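Local coordinates for chitinase (Jonesia denitrificans, PDB 5VG0), which carries a copper-binding lytic polysaccharide monooxygenase domain, the part described here, and as a whole protein probably degrades chitin, at residues P7-R10 against Q11-C14; S27-P30 against Q31-E34. All coordinates share one frame; numbering follows the deposited sequence.

Contact 1 of 2, residues P7-R10 against Q11-C14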
loop_
_atom_site.group_PDB
_atom_site.type_symbol
_atom_site.label_atom_id
_atom_site.label_comp_id
_atom_site.label_asym_id
_atom_site.label_seq_id
_atom_site.Cartn_x
_atom_site.Cartn_y
_atom_site.Cartn_z
ATOM N N PRO A 7 2.495 -8.552 2.579
ATOM C CA PRO A 7 2.635 -8.196 3.989
ATOM C C PRO A 7 1.642 -7.083 4.299
ATOM O O PRO A 7 1.340 -6.262 3.440
ATOM C CB PRO A 7 4.083 -7.707 4.097
ATOM C CG PRO A 7 4.534 -7.422 2.758
ATOM C CD PRO A 7 3.679 -8.162 1.790
ATOM N N PRO A 8 1.113 -7.040 5.515
ATOM C CA PRO A 8 0.011 -6.107 5.770
ATOM C C PRO A 8 0.438 -4.656 5.684
ATOM O O PRO A 8 1.452 -4.244 6.247
ATOM C CB PRO A 8 -0.446 -6.467 7.187
ATOM C CG PRO A 8 0.662 -7.208 7.776
ATOM C CD PRO A 8 1.347 -7.926 6.668
ATOM N N SER A 9 -0.384 -3.865 5.004
ATOM C CA SER A 9 -0.235 -2.427 4.992
ATOM C C SER A 9 -0.641 -1.824 6.340
ATOM O O SER A 9 -1.301 -2.448 7.173
ATOM C CB SER A 9 -1.094 -1.832 3.883
ATOM O OG SER A 9 -2.457 -2.186 4.069
ATOM N N ARG A 10 -0.280 -0.554 6.522
ATOM C CA ARG A 10 -0.690 0.169 7.719
ATOM C C ARG A 10 -2.207 0.134 7.885
ATOM O O ARG A 10 -2.706 -0.132 8.983
ATOM C CB ARG A 10 -0.135 1.598 7.700
ATOM C CG ARG A 10 1.379 1.652 7.864
ATOM C CD ARG A 10 1.889 3.065 7.992
ATOM N NE ARG A 10 3.333 3.055 8.163
ATOM C CZ ARG A 10 4.089 4.118 8.343
ATOM N NH1 ARG A 10 3.569 5.324 8.378
ATOM N NH2 ARG A 10 5.385 3.936 8.497
ATOM N N GLN A 11 -2.953 0.358 6.808
ATOM C CA GLN A 11 -4.405 0.330 6.921
ATOM C C GLN A 11 -4.916 -1.072 7.235
ATOM O O GLN A 11 -5.902 -1.215 7.960
ATOM C CB GLN A 11 -5.098 0.944 5.693
ATOM C CG GLN A 11 -4.699 0.403 4.330
ATOM C CD GLN A 11 -3.671 1.281 3.664
ATOM O OE1 GLN A 11 -2.593 1.509 4.213
ATOM N NE2 GLN A 11 -4.005 1.814 2.506
ATOM N N ALA A 12 -4.273 -2.113 6.687
ATOM C CA ALA A 12 -4.666 -3.483 7.021
ATOM C C ALA A 12 -4.495 -3.776 8.502
ATOM O O ALA A 12 -5.344 -4.432 9.117
ATOM C CB ALA A 12 -3.836 -4.480 6.221
ATOM N N LEU A 13 -3.405 -3.300 9.092
ATOM C CA LEU A 13 -3.146 -3.543 10.506
ATOM C C LEU A 13 -4.162 -2.826 11.370
ATOM O O LEU A 13 -4.622 -3.367 12.383
ATOM C CB LEU A 13 -1.726 -3.113 10.842
ATOM C CG LEU A 13 -0.651 -3.985 10.185
ATOM C CD1 LEU A 13 0.696 -3.295 10.232
ATOM C CD2 LEU A 13 -0.562 -5.336 10.812
ATOM N N CYS A 14 -4.537 -1.613 10.989
ATOM C CA CYS A 14 -5.602 -0.915 11.689
ATOM C C CYS A 14 -6.902 -1.722 11.620
ATOM O O CYS A 14 -7.582 -1.919 12.633
ATOM C CB CYS A 14 -5.811 0.477 11.083
ATOM S SG CYS A 14 -4.472 1.631 11.407
#
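Leu13 folds back over Ser9 and Pro8, and its side chain traces the junction between loop and helix. Its CB lies 3.6 Å from Arg10 O. CG is set beside the backbone N and anti to the carbonyl carbon (chi1 -68°), which directs it back down the chain until it rests 3.4 Å from Ser9 O. One branch, CD1, stays alongside that carbonyl, while the other, CD2, reaches the proline ring with 3.8 Å to Pro8 CG. Pro8 CB also meets Ala12 CB, making a small apolar patch at the first turn. The motif is a helix N-cap, here leading from strand 2-6 into the short helix 10-15: Ser9 OG accepts the backbone N-H of Ala12 at 3.2 Å, with an angle of 154° at the hydrogen. The same hydroxyl is bonded to Val4 O on strand 2-6, tying helix start to strand. Ser9 O receives Leu13 N at 3.0 Å, and Arg10 O receives Cys14 N at 3.1 Å, as the regular helical pattern sets in. On another side Gln11 CG packs 3.4 Å from Ser9 OG, and its amide runs on to Tyr134 O, whereas the guanidinium of Arg10 leaves the turn for Asp138, Leu52 and Asn55.

Contact 2 of 2, residues S27-P30 against Q31-E34; sequences SYEP and QSVE
Glu29 and Ser32 are joined twice, once through side chains and once through the backbone. Ser32 OG donates to Glu29 OE1 at 2.9 Å, using the anti lone pair of the carboxylate, the one turned away from OE2; OE2 itself is bonded to the amide of Gln25. Ser32 N donates to Glu29 O at 3.1 Å, approaching from above the carbonyl plane, and so closes a type I beta turn with Pro30 and Gln31 at its corners. The bend continues in an inverse gamma turn centred on Val33, whose Glu34 N to Ser32 O bond is weak.

Water makes two further links. One molecule donates to Tyr28 O and accepts from Gln31 NE2 at 2.9 Å; the other donates to Pro30 O at 2.7 Å and accepts from Val33 N.

The remaining contacts are van der Waals. With CG between the backbone N and the carbonyl carbon (chi1 68°) and a bend at chi2, Gln31 curls back so that OE1 sits over the face of the Glu29-Pro30 peptide bond, 3.3 Å from Glu29 C, its amide plane inclined to that of the peptide.

With an alanine at Glu29 the carboxylate is gone, and the Ser32 hydroxyl would probably lose its acceptor and be free to turn, while the amide of Gln25 would lose its mate. Held by a carboxylate, a hydroxyl and two waters, the turn is polar and partly hydrated; since the Ser32 side chain touches copper-binding His1, the carboxylate is likely to help position a residue just behind the metal site.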
loop_
_atom_site.group_PDB
_atom_site.type_symbol
_atom_site.label_atom_id
_atom_site.label_comp_id
_atom_site.label_asym_id
_atom_site.label_seq_id
_atom_site.Cartn_x
_atom_site.Cartn_y
_atom_site.Cartn_z
ATOM N N SER A 27 -9.806 2.304 10.152
ATOM C CA SER A 27 -9.986 0.933 10.596
ATOM C C SER A 27 -11.248 0.315 10.044
ATOM O O SER A 27 -11.334 -0.910 9.965
ATOM C CB SER A 27 -10.061 0.904 12.107
ATOM O OG SER A 27 -8.827 1.360 12.612
ATOM N N TYR A 28 -12.225 1.131 9.667
ATOM C CA TYR A 28 -13.489 0.654 9.139
ATOM C C TYR A 28 -13.527 0.595 7.627
ATOM O O TYR A 28 -14.483 0.042 7.076
ATOM C CB TYR A 28 -14.626 1.537 9.655
ATOM C CG TYR A 28 -14.707 1.510 11.164
ATOM C CD1 TYR A 28 -15.339 0.472 11.823
ATOM C CD2 TYR A 28 -14.095 2.489 11.931
ATOM C CE1 TYR A 28 -15.395 0.429 13.201
ATOM C CE2 TYR A 28 -14.146 2.451 13.303
ATOM C CZ TYR A 28 -14.796 1.417 13.930
ATOM O OH TYR A 28 -14.864 1.361 15.308
ATOM N N GLU A 29 -12.537 1.159 6.937
ATOM C CA GLU A 29 -12.544 1.183 5.477
ATOM C C GLU A 29 -11.115 1.231 4.948
ATOM O O GLU A 29 -10.689 2.200 4.303
ATOM C CB GLU A 29 -13.392 2.327 4.941
ATOM C CG GLU A 29 -13.077 3.668 5.492
ATOM C CD GLU A 29 -13.967 4.724 4.864
ATOM O OE1 GLU A 29 -14.157 4.701 3.624
ATOM O OE2 GLU A 29 -14.510 5.551 5.608
ATOM N N PRO A 30 -10.355 0.161 5.162
ATOM C CA PRO A 30 -8.965 0.138 4.702
ATOM C C PRO A 30 -8.817 0.277 3.206
ATOM O O PRO A 30 -7.737 0.662 2.755
ATOM C CB PRO A 30 -8.466 -1.226 5.190
ATOM C CG PRO A 30 -9.702 -2.059 5.317
ATOM C CD PRO A 30 -10.737 -1.106 5.806
ATOM N N GLN A 31 -9.869 -0.019 2.444
ATOM C CA GLN A 31 -9.857 0.006 0.994
ATOM C C GLN A 31 -9.892 1.415 0.417
ATOM O O GLN A 31 -9.790 1.551 -0.801
ATOM C CB GLN A 31 -11.063 -0.785 0.462
ATOM C CG GLN A 31 -12.450 -0.163 0.725
ATOM C CD GLN A 31 -13.078 -0.536 2.062
ATOM O OE1 GLN A 31 -12.422 -1.030 2.969
ATOM N NE2 GLN A 31 -14.369 -0.281 2.178
ATOM N N SER A 32 -10.046 2.451 1.251
ATOM C CA SER A 32 -10.482 3.757 0.778
ATOM C C SER A 32 -9.392 4.822 0.738
ATOM O O SER A 32 -9.728 6.009 0.673
ATOM C CB SER A 32 -11.650 4.240 1.623
ATOM O OG SER A 32 -12.707 3.308 1.492
ATOM N N VAL A 33 -8.110 4.450 0.745
ATOM C CA VAL A 33 -7.055 5.457 0.799
ATOM C C VAL A 33 -6.768 5.957 -0.611
ATOM O O VAL A 33 -5.781 5.587 -1.251
ATOM C CB VAL A 33 -5.803 4.960 1.531
ATOM C CG1 VAL A 33 -4.819 6.104 1.705
ATOM C CG2 VAL A 33 -6.184 4.372 2.895
ATOM N N GLU A 34 -7.656 6.820 -1.068
ATOM C CA GLU A 34 -7.698 7.350 -2.416
ATOM C C GLU A 34 -7.298 8.815 -2.371
ATOM O O GLU A 34 -7.776 9.566 -1.519
ATOM C CB GLU A 34 -9.136 7.238 -2.937
ATOM C CG GLU A 34 -9.319 7.628 -4.371
ATOM C CD GLU A 34 -10.727 7.450 -4.840
ATOM O OE1 GLU A 34 -11.650 7.510 -4.013
ATOM O OE2 GLU A 34 -10.911 7.226 -6.047
HETATM O O HOH W 1 -15.696 -0.853 4.687
HETATM O O HOH W 2 -6.569 1.688 0.536
#

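How the contacts relate
Both contacts belong to the connection that leads from strand 2-6 through helix 10-15 to strand 34-36, yet they differ in setting. Contact 1 is buried and mixes side-chain capping and helical backbone bonds with apolar packing; contact 2 is only partly buried and relies on a carboxylate, a hydroxyl and two waters. They lean on each other: Gln11 CG lies 3.4 Å from Pro30 O, Gln11 NE2 is equally near Val33 CG2, and Cys14, in a disulfide with Cys23, packs against Ser27. Trp3 of strand 2-6 touches side chains of both. Contact 2 is nearer the metal, with the Gln31 side chain about 7 Å from the bound copper against about 12 Å for that of Gln11.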